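Side-chain contacts in orotidine 5'-phosphate decarboxylase (Lactobacillus acidophilus, PDB 3TFX), which probably catalyses the decarboxylation of orotidine 5'-monophosphate to uridine 5'-monophosphate, the last step of de novo UMP synthesis: residues S211-G216 / E230-E235; T71-A76 / L105-P110; P141-V146 / V168-E173; V9-D14 / N20-K25; Q96-A101 / A150-H155. One frame throughout, in Å; residues are numbered along the deposited sequence.

Contact 1: S211-G216 / E230-E235; sequences SAIVVG and EAIKKE
Ile213 and Val215 of strand 212-215 both point toward helix 225-236 and share one partner there, Ile232. Ile213 comes first along the strand. Its CG1 sits between the backbone N and the carbonyl carbon (chi1 60°), and the chain then runs out extended until CD1 lies 3.8 Å from CG2 of Ile232, the two side chains passing at a slant. Val214 faces the other side of the strand and packs on Ala10 and Pro184. Val215 returns to the helix: its CG1 meets CD1 of Ile232 tip to tip at 4.0 Å. Gly216, predicted to bind substrate, then occupies the N-cap of helix 217-220. Ile232 thus splits its two branches, CG2 to one strand residue and CD1 to the next but one. Val7 of strand 7-10 touches all three side chains, and Pro202 of helix 202-207 touches both isoleucines. Lys233 turns away from the strand, and its NZ forms a salt bridge with Glu230 OE2 at 2.9 Å, on the syn side of the carboxylate. The chemistry is therefore divided: buried methyl groups join the last barrel strand to its helix without a hydrogen bond between them, while the charged pair stays off the interface.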
# COMPACT_ATOMS: atom_id res chain seq x y z
N SER A 211 -3.34 -21.94 7.78
CA SER A 211 -3.04 -21.52 9.15
C SER A 211 -4.13 -20.60 9.69
O SER A 211 -4.30 -20.50 10.90
CB SER A 211 -1.71 -20.76 9.21
OG SER A 211 -0.70 -21.46 8.50
N ALA A 212 -4.83 -19.92 8.79
CA ALA A 212 -5.85 -18.94 9.14
C ALA A 212 -6.74 -18.72 7.94
O ALA A 212 -6.25 -18.63 6.82
CB ALA A 212 -5.20 -17.60 9.54
N ILE A 213 -8.05 -18.60 8.16
CA ILE A 213 -8.95 -18.27 7.05
C ILE A 213 -9.53 -16.89 7.24
O ILE A 213 -9.77 -16.48 8.38
CB ILE A 213 -10.11 -19.30 6.88
CG1 ILE A 213 -10.97 -19.39 8.16
CG2 ILE A 213 -9.53 -20.65 6.47
CD1 ILE A 213 -12.14 -20.37 8.11
N VAL A 214 -9.77 -16.19 6.14
CA VAL A 214 -10.58 -14.98 6.21
C VAL A 214 -11.97 -15.14 5.56
O VAL A 214 -12.11 -15.65 4.44
CB VAL A 214 -9.79 -13.64 5.91
CG1 VAL A 214 -8.38 -13.88 5.35
CG2 VAL A 214 -10.60 -12.63 5.10
N VAL A 215 -13.00 -14.77 6.31
CA VAL A 215 -14.38 -14.97 5.89
C VAL A 215 -15.05 -13.60 5.90
O VAL A 215 -14.84 -12.82 6.84
CB VAL A 215 -15.14 -15.98 6.83
CG1 VAL A 215 -16.56 -16.25 6.33
CG2 VAL A 215 -14.36 -17.30 6.94
N GLY A 216 -15.81 -13.30 4.85
CA GLY A 216 -16.55 -12.05 4.71
C GLY A 216 -18.06 -12.22 4.88
O GLY A 216 -18.54 -12.55 5.97
N GLU A 230 -18.95 -18.41 15.17
CA GLU A 230 -18.60 -19.48 16.10
C GLU A 230 -18.67 -20.84 15.41
O GLU A 230 -17.83 -21.71 15.64
CB GLU A 230 -19.52 -19.44 17.34
CG GLU A 230 -19.26 -18.29 18.34
CD GLU A 230 -17.81 -18.21 18.80
OE1 GLU A 230 -17.28 -19.19 19.36
OE2 GLU A 230 -17.18 -17.14 18.59
N ALA A 231 -19.69 -21.03 14.56
CA ALA A 231 -19.80 -22.28 13.78
C ALA A 231 -18.62 -22.47 12.82
O ALA A 231 -18.15 -23.59 12.60
CB ALA A 231 -21.11 -22.31 13.01
N ILE A 232 -18.13 -21.38 12.24
CA ILE A 232 -17.00 -21.48 11.33
C ILE A 232 -15.68 -21.74 12.07
O ILE A 232 -14.86 -22.54 11.61
CB ILE A 232 -16.92 -20.27 10.39
CG1 ILE A 232 -18.01 -20.40 9.30
CG2 ILE A 232 -15.54 -20.20 9.75
CD1 ILE A 232 -18.29 -19.10 8.55
N LYS A 233 -15.49 -21.08 13.22
CA LYS A 233 -14.33 -21.33 14.09
C LYS A 233 -14.27 -22.81 14.45
O LYS A 233 -13.20 -23.44 14.37
CB LYS A 233 -14.42 -20.52 15.39
CG LYS A 233 -14.19 -19.02 15.26
CD LYS A 233 -14.00 -18.42 16.63
CE LYS A 233 -14.59 -17.04 16.69
NZ LYS A 233 -14.45 -16.42 18.05
N LYS A 234 -15.42 -23.34 14.81
CA LYS A 234 -15.57 -24.73 15.21
C LYS A 234 -15.21 -25.66 14.05
O LYS A 234 -14.40 -26.55 14.22
CB LYS A 234 -16.99 -25.00 15.73
CG LYS A 234 -17.08 -26.13 16.70
CD LYS A 234 -18.54 -26.62 16.83
CE LYS A 234 -18.60 -28.02 17.41
NZ LYS A 234 -19.82 -28.71 16.94
N GLU A 235 -15.79 -25.43 12.88
CA GLU A 235 -15.51 -26.26 11.71
C GLU A 235 -14.02 -26.22 11.35
O GLU A 235 -13.40 -27.25 11.11
CB GLU A 235 -16.38 -25.85 10.51
CG GLU A 235 -16.02 -26.54 9.18
CD GLU A 235 -17.05 -26.27 8.07
OE1 GLU A 235 -18.13 -25.71 8.37
OE2 GLU A 235 -16.77 -26.60 6.90

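Contact 2: T71-A76 / L105-P110; sequences TVYNGA and LIAGTP
Ala76 and Leu105 form the close-packed half of this contact between helices 69-80 and 95-108, two of the outer helices of the TIM barrel. Their CA atoms are the nearest pair of the two segments, 5.2 Å apart. Leu105 CD1 drops onto the end of the first segment, 3.5 Å from Ala76 CB and 3.4 Å from Ala76 O. Both residues are buried. The outer half is thinner. Tyr73 swings its ring out with CG anti to the backbone N (chi1 175°), bringing the phenol end to exposed Ala107; OH approaches the Ala107 methyl at 3.4 Å and CZ stands farther off, the methyl lying obliquely to the ring. Here the touch rests on one methyl and the end of one ring, with Lys77 also against Ala107. Thr71, predicted to bind substrate, and Asn74 instead pack on Glu39 of the second subunit, so helix 69-80 also serves the dimer. Toward Thr109 and Pro110 the second segment is no longer helical, and there Thr109 OG1 donates a 2.6 Å hydrogen bond to Leu105 O, approaching 35° out of the carbonyl plane.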
# COMPACT_ATOMS: atom_id res chain seq x y z
N THR A 71 11.24 3.48 3.74
CA THR A 71 9.89 4.03 3.95
C THR A 71 8.98 2.95 4.55
O THR A 71 8.17 3.23 5.44
CB THR A 71 9.32 4.60 2.64
OG1 THR A 71 10.22 5.59 2.12
CG2 THR A 71 7.97 5.25 2.85
N VAL A 72 9.15 1.71 4.09
CA VAL A 72 8.35 0.59 4.60
C VAL A 72 8.75 0.29 6.04
O VAL A 72 7.89 -0.03 6.88
CB VAL A 72 8.44 -0.65 3.68
CG1 VAL A 72 7.61 -1.83 4.24
CG2 VAL A 72 7.97 -0.28 2.27
N TYR A 73 10.03 0.42 6.35
CA TYR A 73 10.48 0.29 7.74
C TYR A 73 9.64 1.20 8.63
O TYR A 73 9.08 0.76 9.63
CB TYR A 73 11.96 0.65 7.87
CG TYR A 73 12.47 0.64 9.29
CD1 TYR A 73 13.08 -0.49 9.83
CD2 TYR A 73 12.37 1.78 10.08
CE1 TYR A 73 13.55 -0.49 11.16
CE2 TYR A 73 12.84 1.80 11.40
CZ TYR A 73 13.43 0.66 11.93
OH TYR A 73 13.89 0.70 13.22
N ASN A 74 9.51 2.46 8.22
CA ASN A 74 8.82 3.45 9.02
C ASN A 74 7.32 3.31 9.00
O ASN A 74 6.67 3.55 10.01
CB ASN A 74 9.26 4.85 8.62
CG ASN A 74 10.69 5.16 9.08
OD1 ASN A 74 11.05 4.93 10.24
ND2 ASN A 74 11.49 5.70 8.17
N GLY A 75 6.77 2.92 7.84
CA GLY A 75 5.34 2.60 7.74
C GLY A 75 4.98 1.44 8.66
O GLY A 75 4.02 1.51 9.44
N ALA A 76 5.77 0.38 8.59
CA ALA A 76 5.53 -0.83 9.39
C ALA A 76 5.66 -0.53 10.89
O ALA A 76 4.83 -0.99 11.69
CB ALA A 76 6.48 -1.95 8.98
N LEU A 105 8.38 -3.49 12.10
CA LEU A 105 7.40 -4.12 12.99
C LEU A 105 7.98 -4.34 14.40
O LEU A 105 7.35 -3.99 15.40
CB LEU A 105 6.91 -5.46 12.38
CG LEU A 105 5.58 -5.60 11.60
CD1 LEU A 105 4.97 -4.30 11.09
CD2 LEU A 105 5.63 -6.66 10.49
N ILE A 106 9.17 -4.92 14.46
CA ILE A 106 9.89 -5.14 15.73
C ILE A 106 10.13 -3.83 16.51
O ILE A 106 9.86 -3.76 17.72
CB ILE A 106 11.23 -5.91 15.49
CG1 ILE A 106 10.93 -7.32 14.94
CG2 ILE A 106 12.07 -5.98 16.78
CD1 ILE A 106 12.15 -8.15 14.57
N ALA A 107 10.59 -2.79 15.82
CA ALA A 107 10.88 -1.49 16.43
C ALA A 107 9.64 -0.79 16.97
O ALA A 107 9.71 -0.08 17.97
CB ALA A 107 11.60 -0.59 15.42
N GLY A 108 8.50 -1.00 16.32
CA GLY A 108 7.27 -0.32 16.70
C GLY A 108 6.40 -1.04 17.72
O GLY A 108 5.43 -0.47 18.21
N THR A 109 6.74 -2.29 18.03
CA THR A 109 5.95 -3.06 19.00
C THR A 109 6.23 -2.61 20.44
O THR A 109 7.39 -2.62 20.87
CB THR A 109 6.25 -4.57 18.88
OG1 THR A 109 6.13 -4.96 17.51
CG2 THR A 109 5.25 -5.39 19.71
N PRO A 110 5.18 -2.22 21.18
CA PRO A 110 5.32 -1.89 22.61
C PRO A 110 5.83 -3.10 23.38
O PRO A 110 5.48 -4.23 23.06
CB PRO A 110 3.89 -1.55 23.03
CG PRO A 110 3.22 -1.13 21.79
CD PRO A 110 3.79 -2.03 20.73

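Contact 3: P141-V146 / V168-E173; sequences PMAEQV and VKKLHE
Lys170 lays its ammonium end against Ala143, while the next residue, Leu171, meets Val146 one turn on from Ala143; these two pairs join helix 168-175 to helix 142-155. From CB, which points toward the other helix, Lys170 sets CG anti to the carbonyl carbon, beside the backbone N (chi1 -67°). CG, CD and CE approach nothing of 141-146 closely. The chain is extended up to CD and then bends at chi3 (-63°), which carries NZ across to the CB of Ala143, 3.9 Å away. This is a charged tip resting on a methyl, with both residues exposed, and it forms the solvent-facing margin of the contact. The inner pair is buried and wholly apolar: Leu171 CD2 lies 4.1 Å from Val146 CG1, and the side chains cross at about a right angle. No hydrogen bond links the segments. Each helix has other attachments: Gln145 NE2 is hydrogen-bonded to Glu123 OE2, and His172 NE2 to Asp177 OD1. Leu171 also packs on Leu147 and Ala150 farther along helix 142-155 and on Tyr181 of strand 180-183, so on the outside of the barrel it is wedged between helix 142-155 and the sheet.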
# COMPACT_ATOMS: atom_id res chain seq x y z
N PRO A 141 5.42 -18.40 -15.53
CA PRO A 141 3.99 -18.69 -15.36
C PRO A 141 3.56 -18.54 -13.89
O PRO A 141 4.41 -18.57 -13.00
CB PRO A 141 3.85 -20.15 -15.83
CG PRO A 141 5.20 -20.71 -15.77
CD PRO A 141 6.13 -19.56 -16.09
N MSE A 142 2.25 -18.39 -13.67
CA MSE A 142 1.68 -18.03 -12.37
C MSE A 142 2.19 -18.83 -11.18
O MSE A 142 2.66 -18.25 -10.20
CB MSE A 142 0.14 -18.07 -12.44
CG MSE A 142 -0.59 -17.54 -11.19
SE MSE A 142 -0.22 -15.65 -10.77
CE MSE A 142 -1.20 -14.79 -12.22
N ALA A 143 2.12 -20.17 -11.27
CA ALA A 143 2.43 -21.06 -10.15
C ALA A 143 3.89 -20.97 -9.74
O ALA A 143 4.21 -21.05 -8.55
CB ALA A 143 2.06 -22.50 -10.48
N GLU A 144 4.77 -20.81 -10.74
CA GLU A 144 6.20 -20.66 -10.50
C GLU A 144 6.53 -19.31 -9.87
O GLU A 144 7.38 -19.23 -8.98
CB GLU A 144 6.99 -20.84 -11.81
CG GLU A 144 7.13 -22.30 -12.27
CD GLU A 144 8.01 -22.46 -13.52
OE1 GLU A 144 9.08 -21.79 -13.60
OE2 GLU A 144 7.64 -23.25 -14.41
N GLN A 145 5.85 -18.26 -10.33
CA GLN A 145 6.06 -16.90 -9.83
C GLN A 145 5.60 -16.78 -8.38
O GLN A 145 6.28 -16.20 -7.54
CB GLN A 145 5.36 -15.87 -10.73
CG GLN A 145 5.28 -14.44 -10.16
CD GLN A 145 6.61 -13.68 -10.24
OE1 GLN A 145 7.65 -14.22 -10.65
NE2 GLN A 145 6.57 -12.41 -9.84
N VAL A 146 4.44 -17.38 -8.10
CA VAL A 146 3.87 -17.40 -6.76
C VAL A 146 4.80 -18.10 -5.76
O VAL A 146 5.08 -17.55 -4.69
CB VAL A 146 2.45 -18.01 -6.75
CG1 VAL A 146 2.00 -18.35 -5.31
CG2 VAL A 146 1.47 -17.03 -7.38
N VAL A 168 -1.97 -23.91 -0.97
CA VAL A 168 -1.26 -24.20 0.28
C VAL A 168 -0.29 -25.38 0.12
O VAL A 168 0.86 -25.27 0.53
CB VAL A 168 -2.21 -24.42 1.50
CG1 VAL A 168 -1.41 -24.70 2.79
CG2 VAL A 168 -3.10 -23.21 1.69
N LYS A 169 -0.74 -26.45 -0.55
CA LYS A 169 0.06 -27.68 -0.63
C LYS A 169 1.41 -27.46 -1.31
O LYS A 169 2.43 -27.87 -0.77
CB LYS A 169 -0.73 -28.85 -1.26
CG LYS A 169 -2.12 -29.08 -0.63
CD LYS A 169 -2.40 -30.55 -0.29
CE LYS A 169 -3.84 -30.74 0.15
NZ LYS A 169 -3.96 -31.72 1.27
N LYS A 170 1.42 -26.82 -2.48
CA LYS A 170 2.70 -26.51 -3.15
C LYS A 170 3.58 -25.59 -2.31
O LYS A 170 4.77 -25.83 -2.18
CB LYS A 170 2.48 -25.85 -4.53
CG LYS A 170 1.85 -26.74 -5.59
CD LYS A 170 1.41 -25.90 -6.81
CE LYS A 170 0.31 -24.86 -6.47
NZ LYS A 170 -0.10 -24.01 -7.63
N LEU A 171 2.99 -24.54 -1.74
CA LEU A 171 3.75 -23.61 -0.91
C LEU A 171 4.33 -24.32 0.31
O LEU A 171 5.53 -24.21 0.57
CB LEU A 171 2.95 -22.36 -0.54
CG LEU A 171 2.39 -21.51 -1.70
CD1 LEU A 171 1.85 -20.19 -1.21
CD2 LEU A 171 3.42 -21.27 -2.79
N HIS A 172 3.48 -25.08 1.00
CA HIS A 172 3.89 -25.84 2.19
C HIS A 172 5.01 -26.84 1.85
O HIS A 172 6.04 -26.86 2.52
CB HIS A 172 2.69 -26.53 2.84
CG HIS A 172 3.06 -27.41 3.99
ND1 HIS A 172 3.30 -28.77 3.85
CD2 HIS A 172 3.23 -27.14 5.31
CE1 HIS A 172 3.60 -29.28 5.02
NE2 HIS A 172 3.56 -28.32 5.93
N GLU A 173 4.80 -27.64 0.80
CA GLU A 173 5.81 -28.59 0.28
C GLU A 173 7.20 -27.97 0.20
O GLU A 173 8.19 -28.62 0.52
CB GLU A 173 5.44 -29.05 -1.15
CG GLU A 173 4.66 -30.35 -1.27
CD GLU A 173 5.54 -31.61 -1.23
OE1 GLU A 173 5.10 -32.67 -1.73
OE2 GLU A 173 6.67 -31.56 -0.68

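Contact 4: V9-D14 / N20-K25; sequences VALDLD and NKILSK
Leu11 places CG anti to its carbonyl carbon (chi1 -54°), and Ile22 sets CG1 anti to the backbone N (chi1 -173°); these torsions bring the two side chains, with Leu13, into one apolar cluster. The isoleucine torsion leaves CG2 as the branch that faces segment 9-14, and this single methyl serves two leucines. Leu13 CD2 reaches it at 3.8 Å and Leu11 CD2 at 3.9 Å, both side chains running aslant to Ile22. Leu11 uses its other branch as well: CD1 touches Leu23 CD1 at 3.6 Å, the shortest approach of the contact, with the two leucines crossing at about a right angle. Leu11 is therefore forked, one methyl on each of two successive helix residues. All four side chains are buried, and no hydrogen bond passes between the segments. Leu19, one turn earlier on helix 16-24, adds to the cluster against Leu11 and Leu13, and Val34 of strand 33-36 lies against both Leu11 and Leu23. Within 20-25, Ser24 OG donates to Lys21 O at 2.7 Å. Asp12, between the two leucines in sequence, takes no part in the cluster and is predicted to bind substrate. The arrangement is that of a beta-alpha-beta unit, strand 7-10, helix 16-24 and strand 33-36, the first of the TIM barrel: the helix packs on the outside of the sheet, and the segment leaving the strand carries a predicted substrate residue, as in other barrels whose active site lies at the C-terminal ends of the strands.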
# COMPACT_ATOMS: atom_id res chain seq x y z
N VAL A 9 -12.59 -12.03 10.37
CA VAL A 9 -13.75 -11.49 9.68
C VAL A 9 -13.39 -10.30 8.78
O VAL A 9 -12.92 -9.27 9.26
CB VAL A 9 -14.89 -11.16 10.67
CG1 VAL A 9 -16.16 -10.76 9.94
CG2 VAL A 9 -15.18 -12.39 11.55
N ALA A 10 -13.60 -10.44 7.47
CA ALA A 10 -13.30 -9.36 6.54
C ALA A 10 -14.39 -8.31 6.56
O ALA A 10 -15.55 -8.59 6.21
CB ALA A 10 -13.11 -9.90 5.13
N LEU A 11 -14.02 -7.11 6.99
CA LEU A 11 -14.95 -5.99 7.06
C LEU A 11 -14.68 -5.04 5.91
O LEU A 11 -13.65 -4.36 5.88
CB LEU A 11 -14.81 -5.27 8.41
CG LEU A 11 -14.93 -6.12 9.67
CD1 LEU A 11 -14.82 -5.24 10.91
CD2 LEU A 11 -16.24 -6.92 9.70
N ASP A 12 -15.61 -5.01 4.97
CA ASP A 12 -15.55 -4.14 3.82
C ASP A 12 -16.59 -3.03 4.04
O ASP A 12 -17.74 -3.16 3.64
CB ASP A 12 -15.87 -4.92 2.54
CG ASP A 12 -14.88 -6.09 2.29
OD1 ASP A 12 -13.71 -6.00 2.74
OD2 ASP A 12 -15.27 -7.09 1.65
N LEU A 13 -16.16 -1.97 4.72
CA LEU A 13 -17.00 -0.82 5.03
C LEU A 13 -16.11 0.42 5.15
O LEU A 13 -14.90 0.28 5.37
CB LEU A 13 -17.79 -1.05 6.32
CG LEU A 13 -17.12 -1.91 7.39
CD1 LEU A 13 -16.07 -1.13 8.16
CD2 LEU A 13 -18.15 -2.52 8.34
N ASP A 14 -16.70 1.61 5.04
CA ASP A 14 -15.91 2.85 4.95
C ASP A 14 -16.15 3.85 6.07
O ASP A 14 -15.73 5.01 5.96
CB ASP A 14 -16.16 3.52 3.59
CG ASP A 14 -17.59 4.05 3.42
OD1 ASP A 14 -17.87 4.58 2.35
OD2 ASP A 14 -18.42 3.95 4.34
N ASN A 20 -18.86 -0.27 14.06
CA ASN A 20 -19.32 -0.52 15.41
C ASN A 20 -20.57 -1.39 15.47
O ASN A 20 -20.73 -2.18 16.39
CB ASN A 20 -19.49 0.81 16.15
CG ASN A 20 -18.16 1.53 16.36
OD1 ASN A 20 -17.09 0.94 16.18
ND2 ASN A 20 -18.22 2.79 16.75
N LYS A 21 -21.43 -1.28 14.47
CA LYS A 21 -22.61 -2.12 14.38
C LYS A 21 -22.31 -3.60 14.07
O LYS A 21 -22.83 -4.49 14.76
CB LYS A 21 -23.63 -1.54 13.40
CG LYS A 21 -24.87 -2.43 13.20
CD LYS A 21 -26.18 -1.66 13.43
CE LYS A 21 -26.75 -1.13 12.12
NZ LYS A 21 -28.19 -0.73 12.29
N ILE A 22 -21.50 -3.88 13.05
CA ILE A 22 -21.12 -5.28 12.79
C ILE A 22 -20.35 -5.88 13.96
O ILE A 22 -20.61 -7.02 14.34
CB ILE A 22 -20.40 -5.52 11.41
CG1 ILE A 22 -20.20 -7.02 11.17
CG2 ILE A 22 -19.05 -4.79 11.30
CD1 ILE A 22 -21.51 -7.80 11.06
N LEU A 23 -19.44 -5.11 14.55
CA LEU A 23 -18.65 -5.56 15.69
C LEU A 23 -19.50 -5.93 16.90
O LEU A 23 -19.23 -6.94 17.57
CB LEU A 23 -17.62 -4.49 16.09
CG LEU A 23 -16.16 -4.60 15.65
CD1 LEU A 23 -15.99 -5.20 14.29
CD2 LEU A 23 -15.50 -3.24 15.70
N SER A 24 -20.54 -5.14 17.17
CA SER A 24 -21.47 -5.44 18.26
C SER A 24 -22.16 -6.80 18.11
O SER A 24 -22.70 -7.35 19.08
CB SER A 24 -22.52 -4.34 18.38
OG SER A 24 -23.50 -4.48 17.37
N LYS A 25 -22.13 -7.35 16.90
CA LYS A 25 -22.77 -8.63 16.63
C LYS A 25 -21.81 -9.81 16.52
O LYS A 25 -22.24 -10.90 16.17
CB LYS A 25 -23.57 -8.54 15.33
CG LYS A 25 -24.72 -7.54 15.38
CD LYS A 25 -25.39 -7.48 14.02
CE LYS A 25 -26.35 -6.32 13.93
NZ LYS A 25 -26.67 -6.07 12.50

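Contact 5: Q96-A101 / A150-H155; sequences QMIKSA and AKMAKH
Two neighbouring outer helices of the TIM barrel, 95-108 and 142-155, meet where Ile98 lies against Met152 and Ala153. The axes of the two short segments approach to 9.4 Å and cross at -43°, and the nearest CA atoms are those of Ile98 and Ala153. Ile98 does most of the touching. Its CD1 sits 3.9 Å from the CA of Ala153 and 4.1 Å from the CB, so the methyl rests on the helix backbone as much as on a side chain. The other branch, CG2, comes to 4.1 Å from Ala153 O. From the preceding residue, Met152, deposited as selenomethionine, the chain runs out with CG anti to the backbone N (chi1 -173°) and bends at the last torsion, which brings CE to 3.9 Å from the same CD1. The two chains lie aslant. In the barrel helix 95-108 follows strand 86-90, and helix 142-155 comes after strand 117-121 and the short helix 129-134; Leu118 and Ala120 of strand 117-121 back Ile98 and Ala153 respectively, so the two residues lie on the sheet-facing side of their helices. Glu135 of the second subunit packs on Met152. Toward solvent the contact thins: Lys99 runs extended past the end of the second segment, with CE 4.4 Å from His155 O. On helix 95-108 Gln96 folds back on its own turn, NE2 donating to Ser100 OG at 3.1 Å with an N-H...O angle of 163° and the oxygen in the amide plane; Pro69, a predicted substrate-binding residue, touches both Gln96 and Ser100.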
# COMPACT_ATOMS: atom_id res chain seq x y z
N GLN A 96 14.87 -6.95 0.34
CA GLN A 96 15.28 -5.98 1.37
C GLN A 96 14.08 -5.26 1.99
O GLN A 96 14.07 -4.98 3.20
CB GLN A 96 16.31 -4.98 0.83
CG GLN A 96 16.77 -3.98 1.91
CD GLN A 96 17.44 -4.66 3.10
OE1 GLN A 96 18.37 -5.45 2.93
NE2 GLN A 96 16.98 -4.34 4.32
N MSE A 97 13.09 -4.96 1.16
CA MSE A 97 11.88 -4.29 1.64
C MSE A 97 11.13 -5.15 2.66
O MSE A 97 10.61 -4.65 3.66
CB MSE A 97 10.97 -3.94 0.46
CG MSE A 97 9.93 -2.91 0.81
SE MSE A 97 8.26 -3.24 -0.16
CE MSE A 97 7.74 -4.92 0.70
N ILE A 98 11.10 -6.46 2.41
CA ILE A 98 10.44 -7.38 3.33
C ILE A 98 11.19 -7.41 4.67
O ILE A 98 10.57 -7.30 5.74
CB ILE A 98 10.27 -8.79 2.73
CG1 ILE A 98 9.35 -8.76 1.50
CG2 ILE A 98 9.74 -9.79 3.78
CD1 ILE A 98 9.35 -10.07 0.67
N LYS A 99 12.53 -7.53 4.61
CA LYS A 99 13.36 -7.51 5.82
C LYS A 99 13.17 -6.22 6.61
O LYS A 99 13.07 -6.25 7.85
CB LYS A 99 14.86 -7.68 5.50
CG LYS A 99 15.23 -9.01 4.87
CD LYS A 99 16.68 -8.98 4.35
CE LYS A 99 17.05 -10.26 3.62
NZ LYS A 99 18.50 -10.19 3.18
N SER A 100 13.12 -5.08 5.91
CA SER A 100 12.94 -3.78 6.57
C SER A 100 11.56 -3.68 7.22
O SER A 100 11.42 -3.14 8.31
CB SER A 100 13.18 -2.63 5.58
OG SER A 100 14.55 -2.55 5.21
N ALA A 101 10.56 -4.23 6.55
CA ALA A 101 9.19 -4.25 7.08
C ALA A 101 9.15 -4.96 8.43
O ALA A 101 8.58 -4.45 9.40
CB ALA A 101 8.25 -4.90 6.08
N ALA A 150 6.87 -16.41 -2.67
CA ALA A 150 6.64 -16.96 -1.34
C ALA A 150 7.94 -17.41 -0.66
O ALA A 150 8.20 -17.04 0.49
CB ALA A 150 5.62 -18.08 -1.39
N LYS A 151 8.76 -18.19 -1.37
CA LYS A 151 10.05 -18.66 -0.84
C LYS A 151 10.94 -17.49 -0.42
O LYS A 151 11.49 -17.48 0.69
CB LYS A 151 10.78 -19.53 -1.85
CG LYS A 151 10.25 -20.95 -1.98
CD LYS A 151 10.99 -21.76 -3.04
CE LYS A 151 12.43 -22.06 -2.64
NZ LYS A 151 12.54 -22.99 -1.46
N MSE A 152 11.04 -16.50 -1.30
CA MSE A 152 11.82 -15.30 -1.02
C MSE A 152 11.32 -14.56 0.21
O MSE A 152 12.13 -14.08 1.01
CB MSE A 152 11.83 -14.35 -2.23
CG MSE A 152 12.79 -13.16 -2.06
SE MSE A 152 12.47 -11.74 -3.36
CE MSE A 152 10.68 -11.21 -2.81
N ALA A 153 10.00 -14.45 0.36
CA ALA A 153 9.40 -13.83 1.54
C ALA A 153 9.81 -14.55 2.81
O ALA A 153 10.22 -13.91 3.79
CB ALA A 153 7.87 -13.79 1.41
N LYS A 154 9.69 -15.88 2.81
CA LYS A 154 10.18 -16.71 3.92
C LYS A 154 11.65 -16.43 4.23
O LYS A 154 12.00 -16.21 5.38
CB LYS A 154 9.95 -18.21 3.64
CG LYS A 154 10.74 -19.20 4.52
CD LYS A 154 10.23 -19.24 5.95
CE LYS A 154 10.93 -20.30 6.80
NZ LYS A 154 10.45 -20.24 8.22
N HIS A 155 12.50 -16.39 3.21
CA HIS A 155 13.93 -16.11 3.43
C HIS A 155 14.24 -14.65 3.77
O HIS A 155 15.37 -14.33 4.09
CB HIS A 155 14.79 -16.57 2.26
CG HIS A 155 14.72 -18.04 2.02
ND1 HIS A 155 14.78 -18.96 3.04
CD2 HIS A 155 14.61 -18.76 0.87
CE1 HIS A 155 14.68 -20.18 2.54
NE2 HIS A 155 14.59 -20.09 1.23

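Overall arrangement
From the N terminus, contact 4 closes the shortest loop, five residues between the first strand's segment and helix 16-24. Contact 2 opens next, and contact 5 crosses it: 96-101 lies between 71-76 and 105-110, and both use helix 95-108. Contact 3 crosses contact 5 in turn through helix 142-155, so helices 69-80, 95-108, 142-155 and 168-175 are tied in sequence round the barrel. None nests in another. Contact 1 follows in series, packing helix 225-236 on strand 212-215. It touches contact 4 where Val215 O lies 2.8 Å from Ala10 N, a probable hydrogen bond between the last and first strands, which lie side by side where the barrel closes.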